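Local coordinates for fructose-bisphosphate aldolase (Thermus caldophilus, PDB 2FJK), which belongs to the class II fructose-bisphosphate aldolases, enzymes built on a TIM-barrel fold, and is seen here with 1,3-dihydroxyacetonephosphate in its pocket, at residues A[153-159]-A[196-201]; A[135-139]-A[172-178]; A[61-65]-A[93-97]; A[76-82]-A[96-102]. All coordinates share one frame; numbering follows the deposited sequence.

Interaction 1. Residues A[153-159]-A[196-201]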
# COMPACT_ATOMS: atom_id res chain seq x y z
N THR A 153 23.32 -33.08 8.12
CA THR A 153 24.23 -32.36 7.24
C THR A 153 25.69 -32.75 7.37
O THR A 153 26.22 -32.88 8.48
CB THR A 153 24.15 -30.84 7.49
OG1 THR A 153 22.78 -30.43 7.43
CG2 THR A 153 24.95 -30.08 6.44
N ASN A 154 26.34 -32.94 6.23
CA ASN A 154 27.76 -33.29 6.18
C ASN A 154 28.47 -31.98 5.81
O ASN A 154 28.24 -31.42 4.74
CB ASN A 154 27.99 -34.35 5.10
CG ASN A 154 29.47 -34.60 4.85
OD1 ASN A 154 30.18 -35.15 5.69
ND2 ASN A 154 29.94 -34.20 3.67
N PRO A 155 29.35 -31.49 6.69
CA PRO A 155 30.09 -30.24 6.44
C PRO A 155 30.66 -30.05 5.03
O PRO A 155 30.31 -29.09 4.35
CB PRO A 155 31.17 -30.25 7.54
CG PRO A 155 31.25 -31.68 7.98
CD PRO A 155 29.82 -32.12 7.93
N GLU A 156 31.53 -30.96 4.59
CA GLU A 156 32.11 -30.84 3.26
C GLU A 156 31.03 -30.60 2.22
O GLU A 156 31.16 -29.74 1.35
CB GLU A 156 32.90 -32.10 2.89
CG GLU A 156 34.35 -32.07 3.29
CD GLU A 156 34.54 -31.83 4.76
OE1 GLU A 156 33.73 -32.36 5.56
OE2 GLU A 156 35.51 -31.13 5.13
N GLU A 157 29.97 -31.39 2.30
CA GLU A 157 28.85 -31.26 1.37
C GLU A 157 28.25 -29.87 1.49
O GLU A 157 27.85 -29.27 0.50
CB GLU A 157 27.77 -32.29 1.67
CG GLU A 157 28.05 -33.68 1.16
CD GLU A 157 26.89 -34.62 1.40
OE1 GLU A 157 25.74 -34.23 1.07
OE2 GLU A 157 27.11 -35.74 1.90
N ALA A 158 28.18 -29.37 2.72
CA ALA A 158 27.62 -28.06 2.99
C ALA A 158 28.34 -26.96 2.22
O ALA A 158 27.70 -26.17 1.51
CB ALA A 158 27.67 -27.77 4.49
N ARG A 159 29.66 -26.89 2.35
CA ARG A 159 30.44 -25.87 1.65
C ARG A 159 30.18 -25.94 0.15
O ARG A 159 29.93 -24.93 -0.50
CB ARG A 159 31.93 -26.06 1.90
CG ARG A 159 32.80 -25.06 1.13
CD ARG A 159 34.25 -25.50 1.09
NE ARG A 159 34.83 -25.66 2.42
CZ ARG A 159 36.11 -25.94 2.65
NH1 ARG A 159 36.95 -26.09 1.64
NH2 ARG A 159 36.54 -26.07 3.90
N ARG A 196 31.73 -28.18 12.87
CA ARG A 196 32.48 -28.46 11.64
C ARG A 196 31.88 -27.73 10.44
O ARG A 196 32.60 -27.14 9.63
CB ARG A 196 32.48 -29.96 11.32
CG ARG A 196 33.25 -30.83 12.29
CD ARG A 196 33.26 -32.27 11.77
NE ARG A 196 33.96 -33.20 12.65
CZ ARG A 196 34.10 -34.50 12.40
NH1 ARG A 196 33.58 -35.02 11.30
NH2 ARG A 196 34.76 -35.27 13.25
N ILE A 197 30.56 -27.79 10.33
CA ILE A 197 29.85 -27.15 9.23
C ILE A 197 30.07 -25.64 9.24
O ILE A 197 30.23 -25.01 8.19
CB ILE A 197 28.34 -27.48 9.31
CG1 ILE A 197 28.17 -29.00 9.40
CG2 ILE A 197 27.61 -26.96 8.08
CD1 ILE A 197 26.79 -29.46 9.81
N ALA A 198 30.10 -25.06 10.44
CA ALA A 198 30.30 -23.62 10.59
C ALA A 198 31.70 -23.23 10.14
O ALA A 198 31.90 -22.19 9.50
CB ALA A 198 30.07 -23.20 12.04
N LYS A 199 32.67 -24.08 10.47
CA LYS A 199 34.06 -23.83 10.11
C LYS A 199 34.26 -23.84 8.60
O LYS A 199 35.21 -23.25 8.08
CB LYS A 199 34.98 -24.86 10.76
CG LYS A 199 34.93 -24.86 12.28
CD LYS A 199 36.03 -25.73 12.87
CE LYS A 199 35.98 -25.73 14.39
NZ LYS A 199 37.05 -26.58 14.98
N LEU A 200 33.36 -24.50 7.88
CA LEU A 200 33.47 -24.58 6.44
C LEU A 200 32.48 -23.68 5.72
O LEU A 200 32.68 -23.31 4.57
CB LEU A 200 33.29 -26.03 5.98
CG LEU A 200 34.17 -27.08 6.67
CD1 LEU A 200 34.11 -28.40 5.90
CD2 LEU A 200 35.62 -26.58 6.72
N VAL A 201 31.40 -23.33 6.41
CA VAL A 201 30.38 -22.47 5.83
C VAL A 201 30.25 -21.19 6.63
O VAL A 201 29.65 -21.17 7.71
CB VAL A 201 29.01 -23.19 5.79
CG1 VAL A 201 27.99 -22.32 5.07
CG2 VAL A 201 29.15 -24.53 5.08
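Pro155 and Ile197 bring together two neighbouring helices on the outside of the TIM barrel, 155-164 and 191-200. The short segments 155-159 and 196-200 run nearly side by side, their axes approaching to 8.4 Å at a signed crossing angle of -29°, and no hydrogen bond passes between them.

Apolar packing carries the contact. Ile197 splits its two branches: CG1 lies beside the backbone N (chi1 -53°) and meets Pro155 CB at 3.7 Å, its CD1 running on to Thr153 CB, whereas CG2 turns to Ala158 CB. The Ile197 side chain crosses both the proline ring and Thr153 at about a right angle. Deeper along the pair, Ala158 CB is held between that Ile197 CG2 and Val201 CG2, the latter 3.6 Å away; Leu170 packs on Ala158 and Val201 from outside the pair. Leu200 adds to the packing, with CD1 3.8 Å from Pro155 CB.

One polar group is buried: the hydroxyl Thr153 OG1 is satisfied elsewhere, by Leu133 O and Ala173 N, and thereby ties this helix start to the barrel strands.

At the outer edge, charged groups meet carbon. Glu156 folds at chi2 (57°), which brings its OE2 to Leu200 CD1, the two side chains crossing obliquely. The guanidinium of Arg159 turns an edge to Leu200, where NH2 stands 3.0 Å from CD2.

Interaction 2. Residues A[135-139]-A[172-178]. With 13P (1,3-dihydroxyacetonephosphate), chain E.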
# COMPACT_ATOMS: atom_id res chain seq x y z
N ARG A 135 18.24 -34.03 6.08
CA ARG A 135 16.85 -34.10 6.50
C ARG A 135 16.70 -33.77 7.97
O ARG A 135 17.47 -34.25 8.80
CB ARG A 135 16.30 -35.49 6.23
CG ARG A 135 14.81 -35.63 6.46
CD ARG A 135 14.12 -36.01 5.18
NE ARG A 135 14.79 -37.14 4.53
CZ ARG A 135 14.36 -37.73 3.42
NH1 ARG A 135 13.25 -37.31 2.83
NH2 ARG A 135 15.04 -38.74 2.90
N LEU A 136 15.71 -32.94 8.30
CA LEU A 136 15.46 -32.55 9.68
C LEU A 136 14.78 -33.68 10.44
O LEU A 136 13.58 -33.65 10.67
CB LEU A 136 14.59 -31.30 9.75
CG LEU A 136 15.25 -29.94 9.52
CD1 LEU A 136 14.18 -28.86 9.60
CD2 LEU A 136 16.32 -29.69 10.57
N ALA A 137 15.57 -34.67 10.82
CA ALA A 137 15.06 -35.80 11.57
C ALA A 137 15.91 -35.96 12.82
O ALA A 137 17.12 -35.70 12.80
CB ALA A 137 15.14 -37.06 10.72
N GLY A 138 15.27 -36.37 13.91
CA GLY A 138 16.01 -36.56 15.14
C GLY A 138 16.85 -37.82 15.06
O GLY A 138 16.62 -38.67 14.20
N ILE A 139 17.82 -37.94 15.96
CA ILE A 139 18.69 -39.11 16.02
C ILE A 139 19.19 -39.33 17.44
O ILE A 139 19.44 -38.38 18.17
CB ILE A 139 19.93 -38.97 15.09
CG1 ILE A 139 20.40 -37.52 15.04
CG2 ILE A 139 19.60 -39.50 13.71
CD1 ILE A 139 20.98 -37.01 16.33
N VAL A 172 20.64 -26.23 8.61
CA VAL A 172 21.35 -27.48 8.83
C VAL A 172 20.58 -28.52 9.63
O VAL A 172 19.72 -28.19 10.45
CB VAL A 172 22.71 -27.23 9.52
CG1 VAL A 172 23.53 -26.25 8.70
CG2 VAL A 172 22.50 -26.70 10.94
N ALA A 173 20.91 -29.78 9.40
CA ALA A 173 20.28 -30.91 10.08
C ALA A 173 21.23 -31.46 11.14
O ALA A 173 22.22 -32.12 10.81
CB ALA A 173 19.93 -32.01 9.08
N ILE A 174 20.95 -31.19 12.41
CA ILE A 174 21.82 -31.66 13.47
C ILE A 174 21.11 -32.28 14.65
O ILE A 174 21.64 -32.30 15.76
CB ILE A 174 22.69 -30.52 14.00
CG1 ILE A 174 21.80 -29.39 14.55
CG2 ILE A 174 23.58 -30.01 12.88
CD1 ILE A 174 22.57 -28.22 15.12
N GLY A 175 19.90 -32.78 14.42
CA GLY A 175 19.16 -33.41 15.49
C GLY A 175 17.79 -32.84 15.81
O GLY A 175 17.10 -33.42 16.65
N THR A 176 17.41 -31.73 15.19
CA THR A 176 16.09 -31.12 15.43
C THR A 176 15.05 -31.65 14.44
O THR A 176 15.40 -32.22 13.40
CB THR A 176 16.12 -29.59 15.28
OG1 THR A 176 16.40 -29.25 13.92
CG2 THR A 176 17.19 -28.97 16.17
N SER A 177 13.77 -31.44 14.76
CA SER A 177 12.68 -31.87 13.91
C SER A 177 11.40 -31.14 14.34
O SER A 177 11.28 -30.75 15.51
CB SER A 177 12.49 -33.39 14.00
OG SER A 177 11.91 -33.79 15.23
N HIS A 178 10.46 -30.96 13.41
CA HIS A 178 9.21 -30.24 13.70
C HIS A 178 8.24 -30.99 14.62
O HIS A 178 8.35 -32.20 14.82
CB HIS A 178 8.45 -29.92 12.40
CG HIS A 178 9.24 -29.12 11.41
ND1 HIS A 178 9.80 -27.90 11.72
CD2 HIS A 178 9.54 -29.36 10.12
CE1 HIS A 178 10.42 -27.42 10.65
NE2 HIS A 178 10.28 -28.29 9.67
P 13P E . 8.58 -26.27 15.23
O1P 13P E . 7.33 -27.23 14.98
O2P 13P E . 9.60 -27.08 16.13
O3P 13P E . 8.10 -25.00 16.00
O1 13P E . 9.20 -25.87 13.81
C1 13P E . 9.77 -24.57 13.65
C2 13P E . 10.50 -24.61 12.33
O2 13P E . 11.31 -25.52 12.12
C3 13P E . 10.25 -23.55 11.26
O3 13P E . 10.96 -23.87 10.07
O HOH W 1 10.79 -32.37 10.91
O HOH W 2 18.11 -32.96 12.19
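In this TIM barrel the loop after strand 171-172 brings His178 to the 1,3-dihydroxyacetonephosphate pocket, and the loop after strand 128-133 packs against it through Leu136, which meets Thr176 and His178. Leu136 is the centre of an inverse gamma turn, and its side chain runs alongside Thr176: CD2 lies 3.4 Å from Thr176 OG1, a hydroxyl whose hydrogen bond goes to His208 O. The other methyl, CD1, approaches the His178 ring obliquely, 3.9 Å from NE2.

Direct hydrogen bonds between the loops are absent, and two waters do the joining. One donates to Leu136 O and accepts from His178 N at 2.9 Å. The second has three partners: it gives protons to Ala137 O and Thr176 O and takes one from Gly175 N. Gly175 has a phi of 123°, a backbone conformation that favours glycine, and Ile139 CD1 rests 4.1 Å from its CA.

His178 carries the contact into the pocket. With CG beside its backbone N (chi1 -57°), the ring presents its ND1 edge to the ligand, O2 lying near the ring plane. The hydrogen bond from His178 ND1 to ligand O1 is 3.0 Å long, with 152° at the hydrogen.

Interaction 3. Residues A[61-65]-A[93-97]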
# COMPACT_ATOMS: atom_id res chain seq x y z
N THR A 61 -0.48 -12.03 3.29
CA THR A 61 0.76 -11.58 2.67
C THR A 61 0.86 -10.07 2.58
O THR A 61 1.92 -9.51 2.85
CB THR A 61 0.96 -12.18 1.25
OG1 THR A 61 -0.20 -11.94 0.44
CG2 THR A 61 1.23 -13.67 1.33
N ARG A 62 -0.23 -9.42 2.19
CA ARG A 62 -0.24 -7.96 2.06
C ARG A 62 -0.01 -7.30 3.42
O ARG A 62 0.75 -6.34 3.54
CB ARG A 62 -1.57 -7.47 1.48
CG ARG A 62 -1.92 -8.00 0.08
CD ARG A 62 -0.88 -7.63 -0.97
NE ARG A 62 0.44 -8.11 -0.58
CZ ARG A 62 1.57 -7.82 -1.23
NH1 ARG A 62 1.55 -7.06 -2.31
NH2 ARG A 62 2.72 -8.30 -0.77
N MSE A 63 -0.68 -7.84 4.44
CA MSE A 63 -0.57 -7.31 5.79
C MSE A 63 0.84 -7.49 6.37
O MSE A 63 1.38 -6.56 6.97
CB MSE A 63 -1.58 -7.99 6.70
CG MSE A 63 -1.48 -7.52 8.14
SE MSE A 63 -2.55 -8.56 9.33
CE MSE A 63 -4.09 -7.45 9.44
N VAL A 64 1.42 -8.67 6.19
CA VAL A 64 2.75 -8.94 6.73
C VAL A 64 3.83 -8.03 6.11
O VAL A 64 4.68 -7.50 6.83
CB VAL A 64 3.12 -10.43 6.53
CG1 VAL A 64 4.56 -10.66 6.91
CG2 VAL A 64 2.22 -11.30 7.41
N VAL A 65 3.80 -7.84 4.79
CA VAL A 65 4.77 -6.96 4.14
C VAL A 65 4.56 -5.57 4.73
O VAL A 65 5.50 -4.94 5.22
CB VAL A 65 4.58 -6.93 2.61
CG1 VAL A 65 5.67 -6.07 1.96
CG2 VAL A 65 4.60 -8.34 2.05
N ARG A 93 6.34 -12.65 -5.79
CA ARG A 93 5.20 -11.85 -6.24
C ARG A 93 4.49 -11.15 -5.08
O ARG A 93 3.96 -10.05 -5.24
CB ARG A 93 4.20 -12.75 -6.95
CG ARG A 93 2.88 -12.07 -7.32
CD ARG A 93 3.05 -11.13 -8.49
NE ARG A 93 1.76 -10.73 -9.06
CZ ARG A 93 1.61 -9.93 -10.10
NH1 ARG A 93 2.67 -9.42 -10.71
NH2 ARG A 93 0.40 -9.63 -10.54
N GLU A 94 4.47 -11.79 -3.92
CA GLU A 94 3.81 -11.22 -2.75
C GLU A 94 4.74 -10.37 -1.89
O GLU A 94 4.41 -10.04 -0.75
CB GLU A 94 3.20 -12.32 -1.88
CG GLU A 94 1.82 -12.77 -2.32
CD GLU A 94 1.16 -11.79 -3.27
OE1 GLU A 94 1.79 -10.75 -3.58
OE2 GLU A 94 0.02 -12.05 -3.70
N GLY A 95 5.91 -10.03 -2.42
CA GLY A 95 6.83 -9.17 -1.68
C GLY A 95 7.75 -9.72 -0.60
O GLY A 95 8.34 -8.94 0.15
N PHE A 96 7.88 -11.04 -0.49
CA PHE A 96 8.75 -11.62 0.51
C PHE A 96 10.17 -11.15 0.24
O PHE A 96 10.56 -10.96 -0.92
CB PHE A 96 8.67 -13.15 0.48
CG PHE A 96 7.37 -13.70 1.02
CD1 PHE A 96 6.16 -13.07 0.75
CD2 PHE A 96 7.35 -14.87 1.76
CE1 PHE A 96 4.95 -13.60 1.21
CE2 PHE A 96 6.15 -15.42 2.23
CZ PHE A 96 4.95 -14.78 1.95
N THR A 97 10.94 -10.96 1.30
CA THR A 97 12.31 -10.48 1.18
C THR A 97 13.35 -11.60 1.24
O THR A 97 14.55 -11.36 1.11
CB THR A 97 12.59 -9.44 2.26
OG1 THR A 97 12.44 -10.05 3.55
CG2 THR A 97 11.62 -8.29 2.13
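Helix 61-65 passes the turn 93-97 with its Thr61 CA 6.2 Å from Glu94 CA and its Val65 CA 6.6 Å from Gly95 CA, and the turn from Thr61 to Val65 faces the C-terminal end of helix 85-93. That end is a Schellman motif: Gly95, at phi 81°, is its C-prime residue, with Phe96 N bonded to Ala91 O and Gly95 N to Leu92 O.

Glu94 is the residue most covered by the other segment. Its CG lies against Thr61, 3.5 Å from OG1, and the chains cross obliquely; the hydroxyl itself is hydrogen-bonded back to Gly57 O within its own helix. Thr61 CG2, placed beside the backbone N, instead comes in at the rim of the Phe96 ring, close to the ring plane and 3.7 Å from CE1.

Arg62 bends at chi2 and chi3; its side chain and that of Glu94 cross at about a right angle, and the double bend sets the guanidinium with one face toward Glu94 OE1. This oxygen sits 3.7 Å above the guanidinium plane, over its centre, and the guanidinium and carboxylate planes are 38° apart. No N-H points at the carboxylate, which makes this a long salt bridge (Arg62 NH2 to Glu94 OE1, 3.8 Å) resting on charge alone. Val65 CG2 packs against Glu94 O at 3.3 Å.

Nearby, Arg93 and Phe96 exchange hydrogen bonds with their counterparts in a second subunit. Within the chain, the contact joins two successive outer helices of a beta/alpha barrel, where the second turns back toward strand 98-101.

Interaction 4. Residues A[76-82]-A[96-102]. With 13P (1,3-dihydroxyacetonephosphate), chain E.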
# COMPACT_ATOMS: atom_id res chain seq x y z
N ALA A 76 12.22 -9.11 8.52
CA ALA A 76 12.33 -9.85 7.26
C ALA A 76 11.10 -10.74 7.13
O ALA A 76 10.60 -11.26 8.13
CB ALA A 76 13.60 -10.70 7.24
N VAL A 77 10.63 -10.91 5.91
CA VAL A 77 9.47 -11.76 5.63
C VAL A 77 9.97 -12.94 4.77
O VAL A 77 10.28 -12.77 3.59
CB VAL A 77 8.39 -10.96 4.89
CG1 VAL A 77 7.20 -11.85 4.55
CG2 VAL A 77 7.94 -9.77 5.77
N HIS A 78 10.07 -14.13 5.38
CA HIS A 78 10.56 -15.34 4.70
C HIS A 78 9.50 -16.40 4.39
O HIS A 78 8.55 -16.58 5.14
CB HIS A 78 11.64 -16.03 5.54
CG HIS A 78 12.90 -15.23 5.69
ND1 HIS A 78 14.13 -15.82 5.86
CD2 HIS A 78 13.12 -13.89 5.71
CE1 HIS A 78 15.06 -14.88 5.98
NE2 HIS A 78 14.47 -13.70 5.89
N LEU A 79 9.70 -17.12 3.28
CA LEU A 79 8.78 -18.17 2.85
C LEU A 79 8.84 -19.41 3.75
O LEU A 79 7.82 -19.83 4.28
CB LEU A 79 9.06 -18.56 1.39
CG LEU A 79 8.45 -19.88 0.87
CD1 LEU A 79 6.94 -19.88 1.07
CD2 LEU A 79 8.79 -20.05 -0.60
N ASP A 80 10.01 -20.00 3.94
CA ASP A 80 10.08 -21.17 4.82
C ASP A 80 9.59 -22.49 4.18
O ASP A 80 8.39 -22.72 3.99
CB ASP A 80 9.28 -20.90 6.11
CG ASP A 80 9.53 -21.93 7.20
OD1 ASP A 80 10.71 -22.24 7.47
OD2 ASP A 80 8.54 -22.42 7.80
N HIS A 81 10.55 -23.34 3.84
CA HIS A 81 10.27 -24.64 3.24
C HIS A 81 9.36 -24.57 2.02
O HIS A 81 8.32 -25.23 1.97
CB HIS A 81 9.65 -25.56 4.30
CG HIS A 81 10.55 -25.82 5.47
ND1 HIS A 81 10.12 -25.77 6.77
CD2 HIS A 81 11.87 -26.13 5.52
CE1 HIS A 81 11.13 -26.03 7.58
NE2 HIS A 81 12.20 -26.26 6.85
N GLY A 82 9.76 -23.77 1.03
CA GLY A 82 8.99 -23.67 -0.19
C GLY A 82 9.05 -25.04 -0.84
O GLY A 82 10.10 -25.68 -0.83
N PHE A 96 7.88 -11.04 -0.49
CA PHE A 96 8.75 -11.62 0.51
C PHE A 96 10.17 -11.15 0.24
O PHE A 96 10.56 -10.96 -0.92
CB PHE A 96 8.67 -13.15 0.48
CG PHE A 96 7.37 -13.70 1.02
CD1 PHE A 96 6.16 -13.07 0.75
CD2 PHE A 96 7.35 -14.87 1.76
CE1 PHE A 96 4.95 -13.60 1.21
CE2 PHE A 96 6.15 -15.42 2.23
CZ PHE A 96 4.95 -14.78 1.95
N THR A 97 10.94 -10.96 1.30
CA THR A 97 12.31 -10.48 1.18
C THR A 97 13.35 -11.60 1.24
O THR A 97 14.55 -11.36 1.11
CB THR A 97 12.59 -9.44 2.26
OG1 THR A 97 12.44 -10.05 3.55
CG2 THR A 97 11.62 -8.29 2.13
N SER A 98 12.86 -12.82 1.45
CA SER A 98 13.72 -13.99 1.51
C SER A 98 12.88 -15.24 1.27
O SER A 98 11.81 -15.41 1.87
CB SER A 98 14.39 -14.09 2.88
OG SER A 98 14.43 -12.83 3.54
N VAL A 99 13.35 -16.10 0.38
CA VAL A 99 12.63 -17.32 0.08
C VAL A 99 13.47 -18.54 0.39
O VAL A 99 14.69 -18.45 0.57
CB VAL A 99 12.23 -17.40 -1.39
CG1 VAL A 99 11.31 -16.24 -1.74
CG2 VAL A 99 13.47 -17.41 -2.27
N MSE A 100 12.80 -19.68 0.45
CA MSE A 100 13.46 -20.92 0.76
C MSE A 100 12.83 -22.06 0.00
O MSE A 100 11.60 -22.22 -0.01
CB MSE A 100 13.36 -21.19 2.25
CG MSE A 100 14.07 -22.43 2.68
SE MSE A 100 13.58 -22.82 4.47
CE MSE A 100 13.66 -21.04 5.22
N ILE A 101 13.67 -22.86 -0.63
CA ILE A 101 13.21 -24.01 -1.37
C ILE A 101 13.73 -25.21 -0.60
O ILE A 101 14.89 -25.26 -0.21
CB ILE A 101 13.78 -24.00 -2.81
CG1 ILE A 101 13.35 -25.26 -3.55
CG2 ILE A 101 15.30 -23.87 -2.77
CD1 ILE A 101 11.86 -25.35 -3.80
N ASP A 102 12.85 -26.18 -0.36
CA ASP A 102 13.26 -27.37 0.36
C ASP A 102 13.32 -28.58 -0.55
O ASP A 102 12.30 -29.16 -0.92
CB ASP A 102 12.32 -27.63 1.54
CG ASP A 102 12.66 -28.92 2.28
OD1 ASP A 102 13.86 -29.29 2.33
OD2 ASP A 102 11.73 -29.55 2.82
P 13P E . 8.58 -26.27 15.23
O1P 13P E . 7.33 -27.23 14.98
O2P 13P E . 9.60 -27.08 16.13
O3P 13P E . 8.10 -25.00 16.00
O1 13P E . 9.20 -25.87 13.81
C1 13P E . 9.77 -24.57 13.65
C2 13P E . 10.50 -24.61 12.33
O2 13P E . 11.31 -25.52 12.12
C3 13P E . 10.25 -23.55 11.26
O3 13P E . 10.96 -23.87 10.07
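Val77 and Phe96 form one apolar centre of this strand pair: Val77 CG1 stands over the middle of the Phe96 ring, a CH-pi contact of 4.0 Å to the centroid and 11° off its normal. Leu79 extends it, its CB touching Phe96 CD2 and Val99 CB. Farther along, selenomethionine Met100 has CG anti to the backbone N (chi1 -178°) and runs beside Asp80 and His81; a bend at chi3 brings CE to 3.6 Å from Asp80 CA.

Around these side chains the backbones form two separate ladders, shifted by one residue between the bridges His78-Ser98 and Gly82-Ile101. In the first, Thr97 N bonds Val77 O, Leu79 N reaches Ser98 O, and the side-chain OG1 of Thr97 accepts from Val77 N at 3.1 Å. In the second, Asp102 N meets Gly82 O at 2.8 Å, nearly straight at 165°, while Gly82 N approaches Met100 O from above the carbonyl plane.

At the polar edge, the hydroxyl O3 of 1,3-dihydroxyacetonephosphate donates to Asp80 OD1 over 3.1 Å, and His208 NE2 weakly bonds the same oxygen. Parallel strands joined through helix 85-93 make a beta-alpha-beta unit of the TIM barrel, whose C-terminal strand end carries the ligand pocket.

Interaction 4 is the buried member of the set, a backbone-bonded strand pair; the other three are only partly buried. Interaction 3 shares Phe96 and Thr97 with it and lies toward the outside, where helix 50-68 packs on strand 75-78 through Val64 and Val77. Interaction 1 is likewise peripheral and largely apolar, but lacks the salt bridge of interaction 3. It touches interaction 2 where the start of helix 155-164 meets the loop after strand 171-172, and Ile197 CG2 packs on Val172 CG1. Interactions 2 and 4 both meet 1,3-dihydroxyacetonephosphate, and the rings of His178 and His81 meet with their planes at about 75°. Water joins the loops in interaction 2, whereas direct amide-to-carbonyl bonds join the strands in interaction 4.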